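Local coordinates for protein activating signal cointegrator 1 complex subunit 2 (Homo sapiens, PDB 6YXQ) that binds polyubiquitin chains and, as a subunit of the ASCC complex, recruits ASCC3 and ALKBH3 to sites of DNA damage, at residues L8-L13 and P29-E34; R39-Y44 and A67-W72; L179-I184 and L264-L269; I334-I339 and S382-A387. One frame throughout, in Å; residues are numbered along the deposited sequence.

Contact 1. Residues L8-L13 and P29-E34; sequences LPLDQL and PALHPE
One main-chain hydrogen bond joins the two segments: Ala-30 N donates to Leu-13 O over 2.8 Å. The N-H...O angle is 147°, and the donor lies in the carbonyl plane, meeting the oxygen at a C=O...N angle of 153°. Next to it the CA atoms of Leu-13 and Ala-30 come within 5.7 Å.

The remaining contact is apolar and gathers around Ala-30 and Leu-31. The methyl of Ala-30 is directed at the 8-13 segment, where its CB meets Leu-10 CD1 at 3.7 Å and Leu-13 CD2 at 3.9 Å. Both leucines hold CG anti to the backbone N, which lets their branches converge on this methyl. Leu-10 and Leu-31 cross obliquely, branch to branch, with Leu-10 CD2 3.6 Å from Leu-31 CD2. Trp-82 and Cys-83 of helix 78-87 touch Leu-10 and Leu-31, respectively, so the apolar cluster continues into the helical body.

The polar end of Asp-11 turns to another partner, OD1 bonding to Ser-146 OG. Since Leu-13 immediately precedes strand 14-18 and Ala-30 immediately follows strand 25-29, this is the pinned base of a two-stranded antiparallel beta hairpin.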
# COMPACT_ATOMS: atom_id res chain seq x y z
N LEU B 8 -6.24 32.01 4.14
CA LEU B 8 -5.43 32.06 2.93
C LEU B 8 -4.93 30.67 2.59
O LEU B 8 -4.32 30.01 3.45
CB LEU B 8 -4.25 33.02 3.11
CG LEU B 8 -3.62 33.65 1.87
CD1 LEU B 8 -4.67 34.38 1.04
CD2 LEU B 8 -2.48 34.59 2.25
N PRO B 9 -5.17 30.18 1.37
CA PRO B 9 -4.69 28.85 1.01
C PRO B 9 -3.18 28.77 0.99
O PRO B 9 -2.48 29.76 0.73
CB PRO B 9 -5.29 28.62 -0.39
CG PRO B 9 -5.58 29.98 -0.91
CD PRO B 9 -5.93 30.82 0.28
N LEU B 10 -2.67 27.57 1.25
CA LEU B 10 -1.26 27.36 1.56
C LEU B 10 -0.35 27.80 0.43
O LEU B 10 0.72 28.37 0.68
CB LEU B 10 -1.02 25.89 1.89
CG LEU B 10 0.41 25.49 2.24
CD1 LEU B 10 0.93 26.33 3.39
CD2 LEU B 10 0.46 24.01 2.59
N ASP B 11 -0.73 27.53 -0.82
CA ASP B 11 0.18 27.76 -1.94
C ASP B 11 0.57 29.22 -2.05
O ASP B 11 1.71 29.54 -2.42
CB ASP B 11 -0.45 27.27 -3.24
CG ASP B 11 -1.90 27.65 -3.36
OD1 ASP B 11 -2.29 28.26 -4.38
OD2 ASP B 11 -2.67 27.34 -2.42
N GLN B 12 -0.35 30.13 -1.72
CA GLN B 12 -0.09 31.56 -1.84
C GLN B 12 0.18 32.25 -0.51
O GLN B 12 0.41 33.47 -0.49
CB GLN B 12 -1.24 32.25 -2.57
CG GLN B 12 -2.59 32.19 -1.87
CD GLN B 12 -3.72 32.75 -2.73
OE1 GLN B 12 -3.57 32.92 -3.94
NE2 GLN B 12 -4.86 33.03 -2.10
N LEU B 13 0.18 31.51 0.60
CA LEU B 13 0.44 32.12 1.90
C LEU B 13 1.94 32.36 2.09
O LEU B 13 2.77 31.53 1.72
CB LEU B 13 -0.10 31.24 3.04
CG LEU B 13 0.10 31.77 4.47
CD1 LEU B 13 -1.02 31.27 5.37
CD2 LEU B 13 1.44 31.38 5.09
N PRO B 29 7.46 32.56 0.43
CA PRO B 29 6.33 31.63 0.40
C PRO B 29 6.39 30.64 1.55
O PRO B 29 7.46 30.31 2.07
CB PRO B 29 6.49 30.92 -0.95
CG PRO B 29 7.95 30.99 -1.21
CD PRO B 29 8.33 32.37 -0.75
N ALA B 30 5.21 30.16 1.94
CA ALA B 30 5.12 29.14 2.97
C ALA B 30 5.96 27.92 2.60
O ALA B 30 6.95 27.60 3.26
CB ALA B 30 3.66 28.76 3.22
N LEU B 31 5.59 27.24 1.52
CA LEU B 31 6.34 26.07 1.06
C LEU B 31 7.72 26.48 0.55
O LEU B 31 7.84 27.38 -0.29
CB LEU B 31 5.55 25.35 -0.03
CG LEU B 31 4.05 25.25 0.25
CD1 LEU B 31 3.28 24.85 -0.99
CD2 LEU B 31 3.79 24.26 1.38
N HIS B 32 8.76 25.81 1.05
CA HIS B 32 10.13 26.16 0.67
C HIS B 32 11.04 25.00 1.03
O HIS B 32 10.80 24.32 2.04
CB HIS B 32 10.58 27.45 1.36
CG HIS B 32 11.97 27.87 1.00
ND1 HIS B 32 12.31 28.35 -0.25
CD2 HIS B 32 13.12 27.88 1.73
CE1 HIS B 32 13.60 28.63 -0.28
NE2 HIS B 32 14.11 28.36 0.91
N PRO B 33 12.10 24.74 0.24
CA PRO B 33 12.96 23.57 0.50
C PRO B 33 13.55 23.47 1.90
O PRO B 33 13.60 22.35 2.44
CB PRO B 33 14.07 23.75 -0.56
CG PRO B 33 13.39 24.41 -1.68
CD PRO B 33 12.32 25.30 -1.10
N GLU B 34 14.04 24.56 2.49
CA GLU B 34 14.69 24.41 3.79
C GLU B 34 13.75 24.59 4.96
O GLU B 34 14.15 24.36 6.10
CB GLU B 34 15.88 25.38 3.90
CG GLU B 34 16.88 25.16 2.79
CD GLU B 34 17.27 26.44 2.09
OE1 GLU B 34 16.38 27.27 1.81
OE2 GLU B 34 18.47 26.60 1.80

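Contact 2. Residues R39-Y44 and A67-W72; sequences RYFVLY and ANDLDW
This is a salt-bridge and cation-pi contact between an extended, irregular segment and helix 53-75, and it lies where this helical N-terminal part of the protein meets the neighbouring chain, ASCC3. Residues 39-44 run past the helix, and Phe-41 and Asp-69 come closest in their backbones, 7.1 Å between CA atoms.

Arg-39 carries most of it. Its CG stands anti to the backbone N, and a bend at chi3 sets the guanidinium with its N-H edge toward Asp-69 and one face toward the indole. Arg-39 NE donates to Asp-69 OD1 over 2.7 Å at an N-H...O angle of 137°. The acceptor lies near the guanidinium plane, whereas the donor stands above the carboxylate plane, the two planes being turned 63° apart. Over one face of the indole, Arg-39 CZ is 4.3 Å from the centroid of the five-membered ring of Trp-72 and 23° off its normal. Arg-39 NH2 hangs over the same face, 3.3 Å from Trp-72 CD2, while Arg-39 CD approaches Trp-72 CE3 at 3.2 Å. Alongside the acid, Phe-41 CE2 abuts Asp-69 CB at 3.4 Å, the carboxyl group lying over one face of the phenyl ring.

An alanine in place of Arg-39 would probably loosen the segment from the helix and weaken the join to ASCC3.

Asp-69 OD1 also pairs with Lys-36 of ASCC3, and Arg-39 NH1 bonds to the main-chain oxygen of Gln-43 of ASCC3. Two cations sharing one carboxylate oxygen would be expected to keep Asp-69 ionised and couple the local fold to the partner chain.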
# COMPACT_ATOMS: atom_id res chain seq x y z
N ARG B 39 14.69 15.07 8.17
CA ARG B 39 14.51 13.66 8.49
C ARG B 39 14.74 12.81 7.24
O ARG B 39 14.04 12.96 6.24
CB ARG B 39 13.12 13.39 9.04
CG ARG B 39 12.94 11.96 9.50
CD ARG B 39 11.74 11.85 10.40
NE ARG B 39 11.99 11.16 11.66
CZ ARG B 39 11.82 11.72 12.85
NH1 ARG B 39 12.05 11.03 13.96
NH2 ARG B 39 11.43 12.99 12.93
N TYR B 40 15.72 11.92 7.32
CA TYR B 40 15.97 10.97 6.26
C TYR B 40 14.90 9.88 6.26
O TYR B 40 14.36 9.51 7.30
CB TYR B 40 17.35 10.35 6.46
CG TYR B 40 17.94 9.61 5.30
CD1 TYR B 40 18.60 10.29 4.28
CD2 TYR B 40 17.89 8.23 5.25
CE1 TYR B 40 19.17 9.61 3.23
CE2 TYR B 40 18.45 7.54 4.20
CZ TYR B 40 19.08 8.23 3.19
OH TYR B 40 19.65 7.53 2.15
N PHE B 41 14.59 9.38 5.07
CA PHE B 41 13.64 8.29 4.88
C PHE B 41 14.35 7.14 4.17
O PHE B 41 14.93 7.34 3.10
CB PHE B 41 12.44 8.74 4.05
CG PHE B 41 11.35 9.40 4.85
CD1 PHE B 41 11.40 10.76 5.12
CD2 PHE B 41 10.27 8.67 5.30
CE1 PHE B 41 10.39 11.37 5.85
CE2 PHE B 41 9.26 9.27 6.02
CZ PHE B 41 9.32 10.63 6.30
N VAL B 42 14.28 5.95 4.75
CA VAL B 42 14.85 4.77 4.10
C VAL B 42 13.76 4.03 3.33
O VAL B 42 12.56 4.18 3.58
CB VAL B 42 15.55 3.82 5.09
CG1 VAL B 42 16.59 4.57 5.87
CG2 VAL B 42 14.54 3.15 6.02
N LEU B 43 14.20 3.22 2.38
CA LEU B 43 13.30 2.45 1.55
C LEU B 43 12.76 1.24 2.32
O LEU B 43 13.33 0.81 3.33
CB LEU B 43 14.01 1.98 0.28
CG LEU B 43 14.69 3.11 -0.50
CD1 LEU B 43 15.99 2.62 -1.10
CD2 LEU B 43 13.76 3.67 -1.57
N TYR B 44 11.67 0.70 1.81
CA TYR B 44 10.98 -0.43 2.42
C TYR B 44 11.36 -1.72 1.69
O TYR B 44 11.36 -1.76 0.46
CB TYR B 44 9.46 -0.21 2.39
CG TYR B 44 8.64 -1.41 2.82
CD1 TYR B 44 8.27 -2.39 1.90
CD2 TYR B 44 8.23 -1.55 4.13
CE1 TYR B 44 7.53 -3.48 2.29
CE2 TYR B 44 7.47 -2.64 4.53
CZ TYR B 44 7.13 -3.60 3.60
OH TYR B 44 6.38 -4.69 3.99
N ALA B 67 8.35 3.23 9.96
CA ALA B 67 7.11 3.46 10.70
C ALA B 67 7.24 4.65 11.64
O ALA B 67 6.29 5.42 11.80
CB ALA B 67 6.71 2.21 11.46
N ASN B 68 8.39 4.80 12.30
CA ASN B 68 8.58 5.96 13.17
C ASN B 68 8.55 7.25 12.36
O ASN B 68 7.89 8.23 12.76
CB ASN B 68 9.89 5.82 13.94
CG ASN B 68 9.82 4.76 15.05
OD1 ASN B 68 8.73 4.35 15.46
ND2 ASN B 68 10.98 4.32 15.51
N ASP B 69 9.23 7.26 11.21
CA ASP B 69 9.19 8.45 10.37
C ASP B 69 7.77 8.77 9.93
O ASP B 69 7.36 9.94 9.90
CB ASP B 69 10.11 8.26 9.16
CG ASP B 69 11.56 8.12 9.55
OD1 ASP B 69 11.97 8.68 10.59
OD2 ASP B 69 12.30 7.44 8.81
N LEU B 70 6.98 7.74 9.60
CA LEU B 70 5.62 8.00 9.12
C LEU B 70 4.71 8.46 10.25
O LEU B 70 3.83 9.31 10.04
CB LEU B 70 5.06 6.75 8.44
CG LEU B 70 5.51 6.43 7.01
CD1 LEU B 70 5.10 5.03 6.61
CD2 LEU B 70 4.95 7.45 6.04
N ASP B 71 4.89 7.91 11.45
CA ASP B 71 4.15 8.40 12.61
C ASP B 71 4.40 9.89 12.82
O ASP B 71 3.47 10.68 13.01
CB ASP B 71 4.55 7.61 13.86
CG ASP B 71 3.90 6.24 13.93
OD1 ASP B 71 2.90 6.01 13.22
OD2 ASP B 71 4.40 5.40 14.71
N TRP B 72 5.68 10.29 12.75
CA TRP B 72 6.02 11.70 12.93
C TRP B 72 5.45 12.56 11.81
O TRP B 72 4.98 13.68 12.04
CB TRP B 72 7.54 11.84 12.99
CG TRP B 72 8.04 13.20 12.72
CD1 TRP B 72 8.09 14.25 13.59
CD2 TRP B 72 8.58 13.68 11.48
NE1 TRP B 72 8.62 15.35 12.97
CE2 TRP B 72 8.93 15.03 11.67
CE3 TRP B 72 8.79 13.11 10.22
CZ2 TRP B 72 9.49 15.81 10.66
CZ3 TRP B 72 9.35 13.88 9.22
CH2 TRP B 72 9.69 15.22 9.45

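Contact 3. Residues L179-I184 and L264-L269; sequences LLQKMI and LDIFPL
The two backbones approach most closely at Gln-181 and Ile-266, 5.4 Å between CA atoms, where helix 243-266 ends against helix 177-190 and Phe-267 leaves helical geometry (phi -131°, psi 74°).

Ile-266 is the hub. Its CG1 is anti to the carbonyl carbon and its CG2 anti to the backbone N; both branches bear on Leu-180, and CG2 also meets Ile-184. Leu-180 crosses it at about a right angle, with Leu-180 CD2 3.6 Å from Ile-266 CG1. One turn further on, Ile-184 also crosses at about a right angle, its CG1 lying 3.9 Å from Ile-266 CG2. The aliphatic part of Gln-181 flanks the backbone, CG standing 3.7 Å from Ile-266 O. A third apolar pair lies just past the helix end: Ile-184 CG2 meets Phe-267 CG at 3.9 Å in an oblique crossing. No hydrogen bond joins the segments, so the contact is held by packing. An alanine at Ile-266 would strip away both branches and would probably loosen Leu-180 and Ile-184 from this helix end.

Cys-169 of helix 162-172 touches both Leu-180 and Ile-266, the Phe-267 ring stacks with Phe-188, and Tyr-195 of helix 193-216 borders the turn.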
# COMPACT_ATOMS: atom_id res chain seq x y z
N LEU B 179 -13.85 5.59 1.21
CA LEU B 179 -12.87 6.65 1.40
C LEU B 179 -11.91 6.72 0.21
O LEU B 179 -11.62 7.82 -0.30
CB LEU B 179 -12.10 6.40 2.69
CG LEU B 179 -11.38 7.55 3.41
CD1 LEU B 179 -12.12 8.87 3.24
CD2 LEU B 179 -11.22 7.22 4.88
N LEU B 180 -11.42 5.57 -0.24
CA LEU B 180 -10.47 5.57 -1.35
C LEU B 180 -11.14 6.01 -2.65
O LEU B 180 -10.49 6.64 -3.49
CB LEU B 180 -9.82 4.20 -1.48
CG LEU B 180 -8.81 4.02 -2.61
CD1 LEU B 180 -7.43 4.56 -2.26
CD2 LEU B 180 -8.71 2.55 -2.91
N GLN B 181 -12.42 5.69 -2.82
CA GLN B 181 -13.18 6.29 -3.91
C GLN B 181 -13.04 7.80 -3.89
O GLN B 181 -12.67 8.42 -4.90
CB GLN B 181 -14.66 5.89 -3.82
CG GLN B 181 -14.90 4.40 -3.88
CD GLN B 181 -16.32 4.05 -4.25
OE1 GLN B 181 -16.83 4.50 -5.28
NE2 GLN B 181 -16.98 3.24 -3.42
N LYS B 182 -13.31 8.41 -2.73
CA LYS B 182 -13.22 9.86 -2.60
C LYS B 182 -11.83 10.34 -2.97
O LYS B 182 -11.68 11.28 -3.76
CB LYS B 182 -13.58 10.29 -1.18
CG LYS B 182 -13.61 11.80 -0.96
CD LYS B 182 -13.18 12.18 0.45
CE LYS B 182 -12.14 13.30 0.45
NZ LYS B 182 -11.48 13.46 1.78
N MSE B 183 -10.80 9.70 -2.43
CA MSE B 183 -9.43 10.08 -2.75
C MSE B 183 -9.10 10.07 -4.24
O MSE B 183 -8.63 11.07 -4.80
CB MSE B 183 -8.43 9.18 -2.04
CG MSE B 183 -8.43 9.31 -0.54
SE MSE B 183 -8.18 7.62 0.35
CE MSE B 183 -6.35 7.23 -0.12
N ILE B 184 -9.33 8.92 -4.87
CA ILE B 184 -8.95 8.75 -6.27
C ILE B 184 -9.76 9.71 -7.14
O ILE B 184 -9.22 10.38 -8.03
CB ILE B 184 -9.13 7.29 -6.72
CG1 ILE B 184 -8.41 6.34 -5.76
CG2 ILE B 184 -8.58 7.11 -8.12
CD1 ILE B 184 -6.89 6.38 -5.88
N LEU B 264 -10.58 -0.67 -11.18
CA LEU B 264 -11.85 -0.28 -11.79
C LEU B 264 -13.01 -0.38 -10.81
O LEU B 264 -14.04 0.28 -11.02
CB LEU B 264 -12.14 -1.14 -13.02
CG LEU B 264 -11.20 -0.82 -14.19
CD1 LEU B 264 -11.50 -1.72 -15.37
CD2 LEU B 264 -11.29 0.65 -14.60
N ASP B 265 -12.86 -1.18 -9.75
CA ASP B 265 -13.88 -1.24 -8.71
C ASP B 265 -13.87 0.04 -7.89
O ASP B 265 -14.93 0.54 -7.49
CB ASP B 265 -13.64 -2.46 -7.82
CG ASP B 265 -14.59 -2.53 -6.63
OD1 ASP B 265 -15.81 -2.70 -6.83
OD2 ASP B 265 -14.10 -2.45 -5.48
N ILE B 266 -12.68 0.60 -7.65
CA ILE B 266 -12.61 1.86 -6.92
C ILE B 266 -13.00 3.03 -7.81
O ILE B 266 -13.75 3.92 -7.39
CB ILE B 266 -11.21 2.07 -6.32
CG1 ILE B 266 -10.93 0.99 -5.27
CG2 ILE B 266 -11.10 3.45 -5.70
CD1 ILE B 266 -11.83 1.08 -4.05
N PHE B 267 -12.53 3.05 -9.06
CA PHE B 267 -12.64 4.21 -9.94
C PHE B 267 -13.16 3.80 -11.31
O PHE B 267 -12.41 3.78 -12.30
CB PHE B 267 -11.28 4.90 -10.09
CG PHE B 267 -11.34 6.22 -10.78
CD1 PHE B 267 -12.07 7.27 -10.24
CD2 PHE B 267 -10.65 6.42 -11.97
CE1 PHE B 267 -12.13 8.51 -10.88
CE2 PHE B 267 -10.70 7.65 -12.61
CZ PHE B 267 -11.44 8.70 -12.06
N PRO B 268 -14.46 3.49 -11.43
CA PRO B 268 -15.00 3.04 -12.72
C PRO B 268 -15.01 4.11 -13.81
O PRO B 268 -15.21 3.75 -14.98
CB PRO B 268 -16.43 2.62 -12.37
CG PRO B 268 -16.76 3.40 -11.14
CD PRO B 268 -15.48 3.48 -10.37
N LEU B 269 -14.81 5.39 -13.49
CA LEU B 269 -14.72 6.41 -14.53
C LEU B 269 -13.57 6.17 -15.50
O LEU B 269 -13.53 6.78 -16.57
CB LEU B 269 -14.56 7.80 -13.91
CG LEU B 269 -15.81 8.52 -13.39
CD1 LEU B 269 -15.40 9.77 -12.65
CD2 LEU B 269 -16.77 8.87 -14.51

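Contact 4. Residues I334-I339 and S382-A387; sequences ICLLPI and SLLQQA
No aromatic face or edge enters between these two segments; the flat rings at hand belong to helix 348-359, where Phe-350 touches Pro-338 and Ile-339, and Phe-354 touches Leu-384. What remains is aliphatic helix-helix packing in an all-helical region, between the C-terminal end of helix 306-340 and that of helix 377-387. The short axes run 10.6 Å apart at closest approach, with an angle of 38° between their N-to-C directions, so the two segments run broadly the same way.

Helix 306-340 is irregular here. A wider pi-type turn spans 334-336, and Pro-338, whose nitrogen makes no bond to the preceding turn, marks a kink. The bonds from Ile-339 N to Cys-335 O and Leu-336 O are both weak.

Residues one turn apart on the first helix face three on the second. The CB atoms of Ile-339, Leu-383 and Ala-387 are directed at the opposing helix. Leu-336 crosses both leucines at about right angles through a single methyl, its CD2 standing 3.9 Å from Leu-383 CD1 and 4.1 Å from Leu-384 CD2. Ile-347, on the loop after helix 306-340, touches both Ile-339 and Ala-387. Toward the C-terminal end of both segments, the two branches of Ile-339 take separate partners: Ile-339 CD1 reaches Leu-384 CD2 at 3.5 Å, while Ile-339 CG2 rests on Ala-387 CB at 3.4 Å.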
# COMPACT_ATOMS: atom_id res chain seq x y z
N ILE B 334 -19.93 2.21 -19.87
CA ILE B 334 -19.99 2.98 -21.12
C ILE B 334 -21.24 2.72 -21.96
O ILE B 334 -21.45 3.43 -22.95
CB ILE B 334 -18.73 2.76 -21.98
CG1 ILE B 334 -18.77 1.38 -22.62
CG2 ILE B 334 -17.50 2.92 -21.13
CD1 ILE B 334 -17.43 0.92 -23.10
N CYS B 335 -22.08 1.75 -21.59
CA CYS B 335 -23.30 1.51 -22.35
C CYS B 335 -24.53 1.42 -21.45
O CYS B 335 -25.53 2.11 -21.68
CB CYS B 335 -23.21 0.21 -23.15
SG CYS B 335 -21.94 0.16 -24.38
N LEU B 336 -24.46 0.56 -20.44
CA LEU B 336 -25.66 0.25 -19.68
C LEU B 336 -26.00 1.38 -18.73
O LEU B 336 -27.14 1.86 -18.71
CB LEU B 336 -25.47 -1.07 -18.93
CG LEU B 336 -25.32 -2.30 -19.81
CD1 LEU B 336 -25.14 -3.53 -18.95
CD2 LEU B 336 -26.52 -2.44 -20.69
N LEU B 337 -25.03 1.81 -17.92
CA LEU B 337 -25.25 2.92 -17.01
C LEU B 337 -25.68 4.19 -17.74
O LEU B 337 -26.64 4.84 -17.28
CB LEU B 337 -23.98 3.14 -16.17
CG LEU B 337 -23.75 4.45 -15.41
CD1 LEU B 337 -24.93 4.83 -14.54
CD2 LEU B 337 -22.50 4.31 -14.58
N PRO B 338 -25.05 4.60 -18.85
CA PRO B 338 -25.54 5.81 -19.55
C PRO B 338 -26.97 5.70 -20.04
O PRO B 338 -27.65 6.72 -20.16
CB PRO B 338 -24.57 5.94 -20.73
CG PRO B 338 -23.34 5.25 -20.28
CD PRO B 338 -23.80 4.11 -19.44
N ILE B 339 -27.44 4.49 -20.34
CA ILE B 339 -28.81 4.30 -20.82
C ILE B 339 -29.80 4.45 -19.67
O ILE B 339 -30.85 5.10 -19.81
CB ILE B 339 -28.94 2.93 -21.50
CG1 ILE B 339 -28.31 2.96 -22.88
CG2 ILE B 339 -30.38 2.53 -21.59
CD1 ILE B 339 -28.22 1.59 -23.51
N SER B 382 -32.03 -7.16 -22.97
CA SER B 382 -33.36 -6.66 -22.68
C SER B 382 -33.33 -5.24 -22.14
O SER B 382 -34.29 -4.50 -22.31
CB SER B 382 -34.08 -7.58 -21.69
OG SER B 382 -33.23 -7.95 -20.64
N LEU B 383 -32.23 -4.83 -21.49
CA LEU B 383 -32.11 -3.43 -21.07
C LEU B 383 -32.15 -2.50 -22.27
O LEU B 383 -32.89 -1.50 -22.29
CB LEU B 383 -30.82 -3.23 -20.28
CG LEU B 383 -30.70 -3.95 -18.95
CD1 LEU B 383 -29.37 -3.61 -18.30
CD2 LEU B 383 -31.85 -3.56 -18.06
N LEU B 384 -31.33 -2.79 -23.29
CA LEU B 384 -31.36 -2.00 -24.51
C LEU B 384 -32.74 -2.05 -25.15
O LEU B 384 -33.25 -1.03 -25.63
CB LEU B 384 -30.30 -2.51 -25.49
CG LEU B 384 -28.99 -2.98 -24.88
CD1 LEU B 384 -28.25 -3.79 -25.90
CD2 LEU B 384 -28.15 -1.81 -24.41
N GLN B 385 -33.35 -3.24 -25.19
CA GLN B 385 -34.65 -3.38 -25.84
C GLN B 385 -35.73 -2.58 -25.11
O GLN B 385 -36.63 -2.02 -25.74
CB GLN B 385 -35.03 -4.85 -25.95
CG GLN B 385 -34.21 -5.65 -26.97
CD GLN B 385 -34.59 -7.12 -27.02
OE1 GLN B 385 -34.72 -7.78 -25.99
NE2 GLN B 385 -34.76 -7.64 -28.24
N GLN B 386 -35.66 -2.53 -23.78
CA GLN B 386 -36.60 -1.74 -22.99
C GLN B 386 -36.39 -0.25 -23.22
O GLN B 386 -37.35 0.51 -23.36
CB GLN B 386 -36.46 -2.05 -21.50
CG GLN B 386 -36.95 -3.41 -21.04
CD GLN B 386 -36.49 -3.73 -19.62
OE1 GLN B 386 -36.08 -2.84 -18.87
NE2 GLN B 386 -36.54 -5.01 -19.25
N ALA B 387 -35.12 0.17 -23.24
CA ALA B 387 -34.84 1.60 -23.33
C ALA B 387 -35.15 2.15 -24.71
O ALA B 387 -35.69 3.26 -24.84
CB ALA B 387 -33.38 1.85 -22.96

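How the contacts relate
The four contacts follow one another along the chain, none enclosing or crossing another. Contact 1 closes the shortest loop, bringing together the two ends of hairpin 14-18/25-29 near the N terminus. Contact 2 comes next, folding the linker after the hairpin onto helix 53-75; its centre lies about 23 Å from that of contact 1. Contact 3 closes the longest loop, with 79 residues between its segments, and ties helix 177-190 to the end of helix 243-266, nearest the middle of the chain. Contact 4 joins the helices 306-340 and 377-387, on the opposite side of the chain's centre from contact 2, about 50 Å from it between centres.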